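Local coordinates for trans-4-hydroxy-L-proline dehydratase (Clostridioides difficile 70-100-2010, PDB 6VXC), which catalyses the glycyl-radical dehydration of trans-4-hydroxy-L-proline to (S)-1-pyrroline-5-carboxylate in the anaerobic breakdown of hydroxyproline, at residues Arg47-Tyr58 with Leu67-Asn78; Asn724-Val732 with Ile801-Phe809. All coordinates share one frame; numbering follows the deposited sequence.

Contact 1: Arg47-Tyr58 with Leu67-Asn78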
loop_
_atom_site.group_PDB
_atom_site.type_symbol
_atom_site.label_atom_id
_atom_site.label_comp_id
_atom_site.label_asym_id
_atom_site.label_seq_id
_atom_site.Cartn_x
_atom_site.Cartn_y
_atom_site.Cartn_z
ATOM N N ARG A 47 1.751 16.654 17.316
ATOM C CA ARG A 47 2.792 16.702 16.300
ATOM C C ARG A 47 2.758 18.027 15.548
ATOM O O ARG A 47 3.788 18.690 15.395
ATOM C CB ARG A 47 2.634 15.543 15.315
ATOM C CG ARG A 47 3.723 15.519 14.264
ATOM C CD ARG A 47 3.404 14.607 13.107
ATOM N NE ARG A 47 4.480 14.623 12.122
ATOM C CZ ARG A 47 4.617 15.537 11.169
ATOM N NH1 ARG A 47 3.731 16.521 11.049
ATOM N NH2 ARG A 47 5.640 15.454 10.329
ATOM N N ALA A 48 1.571 18.438 15.094
ATOM C CA ALA A 48 1.458 19.679 14.335
ATOM C C ALA A 48 1.930 20.870 15.155
ATOM O O ALA A 48 2.613 21.755 14.633
ATOM C CB ALA A 48 0.017 19.890 13.879
ATOM N N VAL A 49 1.589 20.906 16.442
ATOM C CA VAL A 49 2.052 22.001 17.290
ATOM C C VAL A 49 3.572 22.041 17.322
ATOM O O VAL A 49 4.185 23.088 17.115
ATOM C CB VAL A 49 1.481 21.869 18.712
ATOM C CG1 VAL A 49 2.139 22.893 19.625
ATOM C CG2 VAL A 49 -0.021 22.049 18.720
ATOM N N LEU A 50 4.204 20.895 17.573
ATOM C CA LEU A 50 5.654 20.882 17.731
ATOM C C LEU A 50 6.367 21.224 16.430
ATOM O O LEU A 50 7.409 21.886 16.451
ATOM C CB LEU A 50 6.117 19.525 18.275
ATOM C CG LEU A 50 5.656 19.257 19.717
ATOM C CD1 LEU A 50 6.042 17.859 20.213
ATOM C CD2 LEU A 50 6.178 20.332 20.667
ATOM N N MET A 51 5.845 20.774 15.292
ATOM C CA MET A 51 6.446 21.163 14.022
ATOM C C MET A 51 6.283 22.660 13.773
ATOM O O MET A 51 7.182 23.301 13.223
ATOM C CB MET A 51 5.833 20.365 12.864
ATOM C CG MET A 51 6.051 18.854 12.963
ATOM S SD MET A 51 7.766 18.306 12.810
ATOM C CE MET A 51 8.042 18.528 11.058
ATOM N N THR A 52 5.146 23.233 14.158
ATOM C CA THR A 52 4.983 24.673 14.007
ATOM C C THR A 52 6.041 25.421 14.809
ATOM O O THR A 52 6.688 26.336 14.293
ATOM C CB THR A 52 3.579 25.111 14.429
ATOM O OG1 THR A 52 2.596 24.371 13.704
ATOM C CG2 THR A 52 3.395 26.607 14.141
ATOM N N GLU A 53 6.262 25.012 16.063
ATOM C CA GLU A 53 7.306 25.630 16.882
ATOM C C GLU A 53 8.673 25.563 16.211
ATOM O O GLU A 53 9.459 26.516 16.287
ATOM C CB GLU A 53 7.378 24.956 18.252
ATOM C CG GLU A 53 6.195 25.200 19.156
ATOM C CD GLU A 53 6.363 24.524 20.513
ATOM O OE1 GLU A 53 7.434 23.936 20.760
ATOM O OE2 GLU A 53 5.422 24.576 21.331
ATOM N N ALA A 54 9.007 24.420 15.615
ATOM C CA ALA A 54 10.325 24.270 15.013
ATOM C C ALA A 54 10.489 25.173 13.797
ATOM O O ALA A 54 11.545 25.781 13.615
ATOM C CB ALA A 54 10.579 22.808 14.646
ATOM N N TYR A 55 9.466 25.260 12.940
ATOM C CA TYR A 55 9.576 26.110 11.755
ATOM C C TYR A 55 9.703 27.579 12.138
ATOM O O TYR A 55 10.535 28.306 11.575
ATOM C CB TYR A 55 8.375 25.905 10.838
ATOM C CG TYR A 55 8.557 24.821 9.800
ATOM C CD1 TYR A 55 8.963 23.544 10.163
ATOM C CD2 TYR A 55 8.337 25.082 8.455
ATOM C CE1 TYR A 55 9.130 22.545 9.206
ATOM C CE2 TYR A 55 8.493 24.103 7.497
ATOM C CZ TYR A 55 8.896 22.830 7.877
ATOM O OH TYR A 55 9.049 21.850 6.916
ATOM N N LYS A 56 8.879 28.034 13.085
ATOM C CA LYS A 56 8.986 29.406 13.557
ATOM C C LYS A 56 10.371 29.695 14.111
ATOM O O LYS A 56 10.849 30.828 14.033
ATOM C CB LYS A 56 7.919 29.675 14.621
ATOM C CG LYS A 56 6.510 29.810 14.063
ATOM C CD LYS A 56 5.484 29.941 15.186
ATOM C CE LYS A 56 4.094 30.195 14.639
ATOM N NZ LYS A 56 3.099 30.227 15.744
ATOM N N LYS A 57 11.033 28.684 14.654
ATOM C CA LYS A 57 12.388 28.854 15.155
ATOM C C LYS A 57 13.419 28.849 14.025
ATOM O O LYS A 57 14.334 29.678 14.016
ATOM C CB LYS A 57 12.676 27.749 16.172
ATOM C CG LYS A 57 13.877 27.956 17.066
ATOM C CD LYS A 57 13.729 27.091 18.330
ATOM C CE LYS A 57 15.063 26.826 19.006
ATOM N NZ LYS A 57 14.995 25.625 19.885
ATOM N N TYR A 58 13.289 27.941 13.056
ATOM C CA TYR A 58 14.386 27.655 12.139
ATOM C C TYR A 58 14.143 28.010 10.677
ATOM O O TYR A 58 15.120 28.137 9.931
ATOM C CB TYR A 58 14.771 26.170 12.219
ATOM C CG TYR A 58 15.406 25.775 13.531
ATOM C CD1 TYR A 58 16.629 26.317 13.928
ATOM C CD2 TYR A 58 14.783 24.868 14.375
ATOM C CE1 TYR A 58 17.212 25.958 15.126
ATOM C CE2 TYR A 58 15.354 24.502 15.564
ATOM C CZ TYR A 58 16.568 25.054 15.940
ATOM O OH TYR A 58 17.132 24.690 17.131
ATOM N N LEU A 67 16.216 21.800 8.055
ATOM C CA LEU A 67 14.974 22.222 8.699
ATOM C C LEU A 67 14.092 21.029 9.058
ATOM O O LEU A 67 13.537 20.964 10.158
ATOM C CB LEU A 67 14.216 23.201 7.800
ATOM C CG LEU A 67 12.810 23.623 8.230
ATOM C CD1 LEU A 67 12.828 24.259 9.583
ATOM C CD2 LEU A 67 12.279 24.606 7.226
ATOM N N ARG A 68 13.926 20.087 8.132
ATOM C CA ARG A 68 13.133 18.899 8.434
ATOM C C ARG A 68 13.754 18.099 9.577
ATOM O O ARG A 68 13.056 17.665 10.498
ATOM C CB ARG A 68 13.011 18.023 7.187
ATOM C CG ARG A 68 12.331 18.690 5.998
ATOM C CD ARG A 68 10.885 19.039 6.298
ATOM N NE ARG A 68 10.135 17.869 6.740
ATOM C CZ ARG A 68 8.929 17.917 7.291
ATOM N NH1 ARG A 68 8.342 16.801 7.672
ATOM N NH2 ARG A 68 8.319 19.087 7.475
ATOM N N ALA A 69 15.072 17.901 9.541
ATOM C CA ALA A 69 15.734 17.125 10.588
ATOM C C ALA A 69 15.626 17.815 11.949
ATOM O O ALA A 69 15.325 17.172 12.963
ATOM C CB ALA A 69 17.196 16.893 10.213
ATOM N N LEU A 70 15.874 19.131 11.986
ATOM C CA LEU A 70 15.731 19.880 13.233
ATOM C C LEU A 70 14.289 19.861 13.727
ATOM O O LEU A 70 14.041 19.816 14.934
ATOM C CB LEU A 70 16.217 21.320 13.047
ATOM C CG LEU A 70 17.722 21.537 12.902
ATOM C CD1 LEU A 70 18.052 22.994 12.518
ATOM C CD2 LEU A 70 18.440 21.119 14.177
ATOM N N SER A 71 13.321 19.906 12.810
ATOM C CA SER A 71 11.926 19.845 13.235
ATOM C C SER A 71 11.583 18.472 13.804
ATOM O O SER A 71 10.884 18.373 14.817
ATOM C CB SER A 71 11.002 20.183 12.064
ATOM O OG SER A 71 11.240 21.501 11.613
ATOM N N PHE A 72 12.048 17.404 13.153
ATOM C CA PHE A 72 11.841 16.064 13.690
ATOM C C PHE A 72 12.473 15.925 15.068
ATOM O O PHE A 72 11.857 15.393 15.999
ATOM C CB PHE A 72 12.415 15.022 12.735
ATOM C CG PHE A 72 12.272 13.594 13.229
ATOM C CD1 PHE A 72 11.021 12.995 13.288
ATOM C CD2 PHE A 72 13.386 12.854 13.591
ATOM C CE1 PHE A 72 10.870 11.681 13.727
ATOM C CE2 PHE A 72 13.249 11.534 14.028
ATOM C CZ PHE A 72 11.986 10.953 14.101
ATOM N N LYS A 73 13.713 16.398 15.212
ATOM C CA LYS A 73 14.387 16.307 16.501
ATOM C C LYS A 73 13.637 17.080 17.573
ATOM O O LYS A 73 13.491 16.606 18.705
ATOM C CB LYS A 73 15.823 16.809 16.392
ATOM C CG LYS A 73 16.616 16.637 17.687
ATOM C CD LYS A 73 18.041 17.098 17.508
ATOM C CE LYS A 73 18.818 17.090 18.805
ATOM N NZ LYS A 73 19.965 18.018 18.685
ATOM N N HIS A 74 13.185 18.283 17.249
ATOM C CA HIS A 74 12.393 19.041 18.205
ATOM C C HIS A 74 11.144 18.272 18.601
ATOM O O HIS A 74 10.776 18.233 19.778
ATOM C CB HIS A 74 12.026 20.400 17.615
ATOM C CG HIS A 74 11.292 21.280 18.569
ATOM N ND1 HIS A 74 11.913 21.906 19.628
ATOM C CD2 HIS A 74 9.987 21.618 18.646
ATOM C CE1 HIS A 74 11.020 22.597 20.312
ATOM N NE2 HIS A 74 9.843 22.441 19.735
ATOM N N TYR A 75 10.475 17.662 17.624
ATOM C CA TYR A 75 9.296 16.861 17.917
ATOM C C TYR A 75 9.649 15.687 18.827
ATOM O O TYR A 75 8.953 15.423 19.811
ATOM C CB TYR A 75 8.651 16.402 16.603
ATOM C CG TYR A 75 7.704 15.233 16.728
ATOM C CD1 TYR A 75 6.462 15.380 17.318
ATOM C CD2 TYR A 75 8.048 13.987 16.225
ATOM C CE1 TYR A 75 5.600 14.315 17.427
ATOM C CE2 TYR A 75 7.183 12.911 16.327
ATOM C CZ TYR A 75 5.965 13.084 16.925
ATOM O OH TYR A 75 5.096 12.033 17.037
ATOM N N ILE A 76 10.731 14.972 18.520
ATOM C CA ILE A 76 11.116 13.824 19.342
ATOM C C ILE A 76 11.484 14.267 20.759
ATOM O O ILE A 76 11.146 13.596 21.742
ATOM C CB ILE A 76 12.264 13.047 18.672
ATOM C CG1 ILE A 76 11.789 12.379 17.380
ATOM C CG2 ILE A 76 12.852 11.999 19.630
ATOM C CD1 ILE A 76 10.714 11.359 17.598
ATOM N N GLU A 77 12.192 15.394 20.887
ATOM C CA GLU A 77 12.604 15.864 22.207
ATOM C C GLU A 77 11.416 16.209 23.098
ATOM O O GLU A 77 11.490 16.037 24.317
ATOM C CB GLU A 77 13.526 17.078 22.067
ATOM C CG GLU A 77 14.973 16.740 21.765
ATOM C CD GLU A 77 15.835 17.973 21.461
ATOM O OE1 GLU A 77 15.274 19.053 21.162
ATOM O OE2 GLU A 77 17.076 17.854 21.510
ATOM N N ASN A 78 10.321 16.702 22.528
ATOM C CA ASN A 78 9.268 17.295 23.339
ATOM C C ASN A 78 7.923 16.595 23.302
ATOM O O ASN A 78 7.054 16.967 24.092
ATOM C CB ASN A 78 9.045 18.751 22.926
ATOM C CG ASN A 78 10.235 19.608 23.229
ATOM O OD1 ASN A 78 11.032 19.913 22.343
ATOM N ND2 ASN A 78 10.375 19.997 24.491
#
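A helical hairpin in the N-terminal part of the pyruvate formate lyase-like fold is closed here, helix 47-58 packing on helix 67-78 with the chain directions at 132° and the axes 8.6 Å apart at closest approach. The backbones come nearest where two small residues meet: the methyl of Ala54 lies against Ser71, its CB 3.4 Å from OG. That hydroxyl is turned back to its own helix and donates to the carbonyl of Leu67, which also receives Ser71 N from the other face of its plane.

Aromatic rings flank this point. Leu67 spreads its two methyls, CD2 resting over a face of the Tyr55 ring, toward the rim, while CD1 reaches CB of Tyr58. The Tyr58 ring takes CD1 of Leu70 over the middle of one face, 3.9 Å from the centroid, a CH-pi contact; CG of Lys57 covers the opposite face. Arg68 starts out away from the partner helix, but bends at chi2 and chi3 bring its guanidinium back, and NH2 donates to Tyr55 OH over 2.9 Å, with the hydroxyl oxygen in the guanidinium plane. CE of Met51 touches both that NH2 and CB of Ser71.

Farther along, His74 NE2 gives Glu53 OE1 a nearly straight hydrogen bond of 3.0 Å (171°), in the imidazole plane and onto the anti lone pair. CG of Arg47 lies over the Tyr75 ring. NH2 of Arg47 stands near NH1 of Arg68; both form salt bridges with Glu105, whose carboxylate would offset their charges.

Helix 129-143 covers the outer side of helix 47-58, contributing Trp143 to Thr52 and Tyr55, whereas helices 214-248 and 276-293 pack against helix 67-78 around Phe72.

Contact 2: Asn724-Val732 with Ile801-Phe809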
loop_
_atom_site.group_PDB
_atom_site.type_symbol
_atom_site.label_atom_id
_atom_site.label_comp_id
_atom_site.label_asym_id
_atom_site.label_seq_id
_atom_site.Cartn_x
_atom_site.Cartn_y
_atom_site.Cartn_z
ATOM N N ASN A 724 -7.880 -11.390 -7.094
ATOM C CA ASN A 724 -8.838 -11.904 -6.117
ATOM C C ASN A 724 -9.535 -13.141 -6.665
ATOM O O ASN A 724 -9.968 -13.158 -7.818
ATOM C CB ASN A 724 -9.936 -10.889 -5.799
ATOM C CG ASN A 724 -9.519 -9.846 -4.818
ATOM O OD1 ASN A 724 -9.693 -8.641 -5.062
ATOM N ND2 ASN A 724 -8.959 -10.276 -3.710
ATOM N N GLN A 725 -9.657 -14.168 -5.828
ATOM C CA GLN A 725 -10.516 -15.313 -6.105
ATOM C C GLN A 725 -11.308 -15.641 -4.849
ATOM O O GLN A 725 -10.893 -15.321 -3.733
ATOM C CB GLN A 725 -9.722 -16.536 -6.588
ATOM C CG GLN A 725 -9.243 -16.482 -8.063
ATOM C CD GLN A 725 -10.392 -16.521 -9.068
ATOM O OE1 GLN A 725 -10.924 -17.585 -9.370
ATOM N NE2 GLN A 725 -10.765 -15.360 -9.600
ATOM N N ARG A 726 -12.466 -16.259 -5.049
ATOM C CA ARG A 726 -13.415 -16.540 -3.985
ATOM C C ARG A 726 -13.923 -17.969 -4.124
ATOM O O ARG A 726 -14.246 -18.405 -5.229
ATOM C CB ARG A 726 -14.576 -15.542 -4.034
ATOM C CG ARG A 726 -15.727 -15.904 -3.159
ATOM C CD ARG A 726 -16.948 -15.076 -3.477
ATOM N NE ARG A 726 -18.114 -15.674 -2.844
ATOM C CZ ARG A 726 -19.366 -15.288 -3.036
ATOM N NH1 ARG A 726 -19.648 -14.283 -3.854
ATOM N NH2 ARG A 726 -20.338 -15.918 -2.393
ATOM N N PHE A 727 -14.006 -18.691 -3.009
ATOM C CA PHE A 727 -14.447 -20.081 -3.010
ATOM C C PHE A 727 -15.670 -20.263 -2.127
ATOM O O PHE A 727 -15.775 -19.663 -1.054
ATOM C CB PHE A 727 -13.359 -21.019 -2.509
ATOM C CG PHE A 727 -12.195 -21.100 -3.417
ATOM C CD1 PHE A 727 -12.332 -21.621 -4.686
ATOM C CD2 PHE A 727 -10.952 -20.670 -3.001
ATOM C CE1 PHE A 727 -11.254 -21.675 -5.535
ATOM C CE2 PHE A 727 -9.874 -20.742 -3.845
ATOM C CZ PHE A 727 -10.032 -21.235 -5.112
ATOM N N ALA A 728 -16.569 -21.121 -2.575
ATOM C CA ALA A 728 -17.646 -21.575 -1.718
ATOM C C ALA A 728 -17.048 -22.264 -0.499
ATOM O O ALA A 728 -16.119 -23.062 -0.644
ATOM C CB ALA A 728 -18.562 -22.541 -2.476
ATOM N N PRO A 729 -17.525 -21.973 0.707
ATOM C CA PRO A 729 -16.947 -22.646 1.886
ATOM C C PRO A 729 -17.042 -24.164 1.815
ATOM O O PRO A 729 -16.130 -24.858 2.275
ATOM C CB PRO A 729 -17.760 -22.071 3.053
ATOM C CG PRO A 729 -18.296 -20.746 2.525
ATOM C CD PRO A 729 -18.536 -20.960 1.061
ATOM N N SER A 730 -18.071 -24.714 1.176
ATOM C CA SER A 730 -18.205 -26.168 1.187
ATOM C C SER A 730 -17.149 -26.855 0.328
ATOM O O SER A 730 -16.846 -28.030 0.571
ATOM C CB SER A 730 -19.602 -26.584 0.730
ATOM O OG SER A 730 -19.930 -25.993 -0.516
ATOM N N VAL A 731 -16.566 -26.156 -0.656
ATOM C CA VAL A 731 -15.653 -26.808 -1.591
ATOM C C VAL A 731 -14.206 -26.755 -1.150
ATOM O O VAL A 731 -13.344 -27.316 -1.838
ATOM C CB VAL A 731 -15.781 -26.207 -3.007
ATOM C CG1 VAL A 731 -17.212 -26.289 -3.469
ATOM C CG2 VAL A 731 -15.286 -24.755 -3.034
ATOM N N VAL A 732 -13.898 -26.095 -0.041
ATOM C CA VAL A 732 -12.557 -26.113 0.509
ATOM C C VAL A 732 -12.507 -26.887 1.832
ATOM O O VAL A 732 -11.614 -26.669 2.631
ATOM C CB VAL A 732 -11.991 -24.689 0.674
ATOM C CG1 VAL A 732 -11.881 -24.002 -0.678
ATOM C CG2 VAL A 732 -12.845 -23.874 1.631
ATOM N N ILE A 801 -17.981 -6.995 -3.568
ATOM C CA ILE A 801 -17.389 -8.217 -3.013
ATOM C C ILE A 801 -18.364 -9.387 -3.099
ATOM O O ILE A 801 -17.990 -10.502 -3.480
ATOM C CB ILE A 801 -16.938 -7.968 -1.561
ATOM C CG1 ILE A 801 -15.765 -6.977 -1.544
ATOM C CG2 ILE A 801 -16.627 -9.311 -0.829
ATOM C CD1 ILE A 801 -15.479 -6.379 -0.208
ATOM N N ILE A 802 -19.630 -9.146 -2.755
ATOM C CA ILE A 802 -20.647 -10.190 -2.801
ATOM C C ILE A 802 -20.858 -10.698 -4.224
ATOM O O ILE A 802 -21.224 -11.860 -4.427
ATOM C CB ILE A 802 -21.973 -9.668 -2.208
ATOM C CG1 ILE A 802 -21.822 -9.386 -0.711
ATOM C CG2 ILE A 802 -23.090 -10.659 -2.487
ATOM C CD1 ILE A 802 -22.970 -8.581 -0.097
ATOM N N GLY A 803 -20.696 -9.826 -5.218
ATOM C CA GLY A 803 -20.878 -10.193 -6.606
ATOM C C GLY A 803 -19.721 -10.934 -7.230
ATOM O O GLY A 803 -19.865 -11.430 -8.352
ATOM N N ARG A 804 -18.592 -11.052 -6.529
ATOM C CA ARG A 804 -17.465 -11.786 -7.090
ATOM C C ARG A 804 -17.841 -13.258 -7.257
ATOM O O ARG A 804 -18.676 -13.792 -6.529
ATOM C CB ARG A 804 -16.218 -11.626 -6.212
ATOM C CG ARG A 804 -15.701 -10.193 -6.124
ATOM C CD ARG A 804 -14.517 -10.071 -5.170
ATOM N NE ARG A 804 -14.118 -8.685 -4.923
ATOM C CZ ARG A 804 -13.157 -8.326 -4.072
ATOM N NH1 ARG A 804 -12.485 -9.247 -3.383
ATOM N NH2 ARG A 804 -12.862 -7.046 -3.910
ATOM N N THR A 805 -17.258 -13.901 -8.262
ATOM C CA THR A 805 -17.676 -15.251 -8.630
ATOM C C THR A 805 -17.373 -16.248 -7.518
ATOM O O THR A 805 -16.254 -16.305 -7.015
ATOM C CB THR A 805 -16.992 -15.664 -9.924
ATOM O OG1 THR A 805 -17.249 -14.662 -10.912
ATOM C CG2 THR A 805 -17.548 -17.013 -10.420
ATOM N N GLU A 806 -18.377 -17.025 -7.117
ATOM C CA GLU A 806 -18.149 -18.051 -6.103
ATOM C C GLU A 806 -17.629 -19.300 -6.812
ATOM O O GLU A 806 -18.376 -19.977 -7.514
ATOM C CB GLU A 806 -19.417 -18.327 -5.293
ATOM C CG GLU A 806 -19.182 -19.251 -4.075
ATOM C CD GLU A 806 -20.422 -19.427 -3.184
ATOM O OE1 GLU A 806 -20.450 -18.903 -2.045
ATOM O OE2 GLU A 806 -21.363 -20.103 -3.625
ATOM N N GLN A 807 -16.336 -19.582 -6.675
ATOM C CA GLN A 807 -15.735 -20.675 -7.427
ATOM C C GLN A 807 -15.941 -22.014 -6.727
ATOM O O GLN A 807 -16.057 -22.093 -5.503
ATOM C CB GLN A 807 -14.238 -20.439 -7.637
ATOM C CG GLN A 807 -13.908 -19.109 -8.325
ATOM C CD GLN A 807 -14.191 -19.110 -9.825
ATOM O OE1 GLN A 807 -15.091 -19.808 -10.317
ATOM N NE2 GLN A 807 -13.419 -18.323 -10.556
ATOM N N THR A 808 -15.979 -23.070 -7.523
ATOM C CA THR A 808 -15.907 -24.434 -7.023
ATOM C C THR A 808 -14.736 -25.157 -7.678
ATOM O O THR A 808 -14.279 -24.788 -8.762
ATOM C CB THR A 808 -17.215 -25.198 -7.294
ATOM O OG1 THR A 808 -17.428 -25.277 -8.699
ATOM C CG2 THR A 808 -18.402 -24.505 -6.665
ATOM N N PHE A 809 -14.210 -26.155 -6.983
ATOM C CA PHE A 809 -13.261 -27.065 -7.598
ATOM C C PHE A 809 -14.013 -28.235 -8.243
ATOM O O PHE A 809 -13.610 -28.775 -9.280
ATOM C CB PHE A 809 -12.237 -27.572 -6.590
ATOM C CG PHE A 809 -11.316 -26.512 -6.081
ATOM C CD1 PHE A 809 -10.385 -25.952 -6.919
ATOM C CD2 PHE A 809 -11.341 -26.121 -4.758
ATOM C CE1 PHE A 809 -9.524 -24.989 -6.473
ATOM C CE2 PHE A 809 -10.465 -25.158 -4.296
ATOM C CZ PHE A 809 -9.557 -24.589 -5.157
ATOM O OXT PHE A 809 -15.046 -28.674 -7.720
HETATM O O HOH W 1 -13.830 -15.430 -7.590
#
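Backbone pairing joins the C-terminal tail to segment 724-732 through a single beta bridge between Phe727 and Gln807. Gln807 N donates to Arg726 O at 2.8 Å, and Gln807 O receives Ala728 N. A water extends the pairing, donating to Thr805 O and weakly accepting from Arg726 N.

Among the charged groups, Arg726 buries the most surface. Its CG is anti to the backbone N (chi1 169°) and the chain runs extended beneath the tail, delivering NH1 to two carbonyls, Ile802 O and Arg804 O, each 2.9 Å away in a weak bond. NH2 forms a salt bridge with Glu806 OE1 at 3.0 Å; the carboxylate stands steeply to the guanidinium, their planes 79° apart, while CB of Glu806 sits over the centre of one guanidinium face. The rest of the Glu806 chain lies along Ala728.

The amides also pair. Gln807 NE2 donates to Gln725 OE1 over 2.9 Å, on a lone pair in the carbonyl plane, and Gln725 NE2 turns back to Asn724 O, so this second bond fixes the rotation of the acceptor amide.

Apolar contacts gather at the chain end. The rings of Phe727 and Phe809 form an offset stack, centroids 4.6 Å apart and planes inclined by 29°. CG1 of Val731 meets CG2 of Thr808, and CG1 of Val732 approaches the edge of the Phe809 ring.

Within the glycyl radical domain the tail is thus sewn down by main-chain, ionic and aromatic contacts together, and the side chain of Asn724 is about 9 Å from that of Cys454, by similarity the thiyl radical site. Arg726 shares its charge between Glu806 and the carbonyls of Ile802 and Arg804, so one buried guanidinium serves both an ionic and two weak main-chain partners.

From the N terminus the chain first makes contact 1, a short-range closure: eight residues separate 47-58 from 67-78, and the hairpin is complete long before the C-terminal region begins. Contact 2 closes a much longer loop, 68 residues between 724-732 and 801-809, which includes helix 734-750, strand 755-759 and the segment carrying Gly785, the glycyl radical position. The two neither nest nor cross but follow in series. Contacts 1 and 2 lie on opposite sides of the chain's centre, and the centres of the two contacts are about 51 Å apart. Contact 1 joins neighbouring helices of the PFL region; contact 2 ties the C-terminal tail to the edge strand of the mixed sheet.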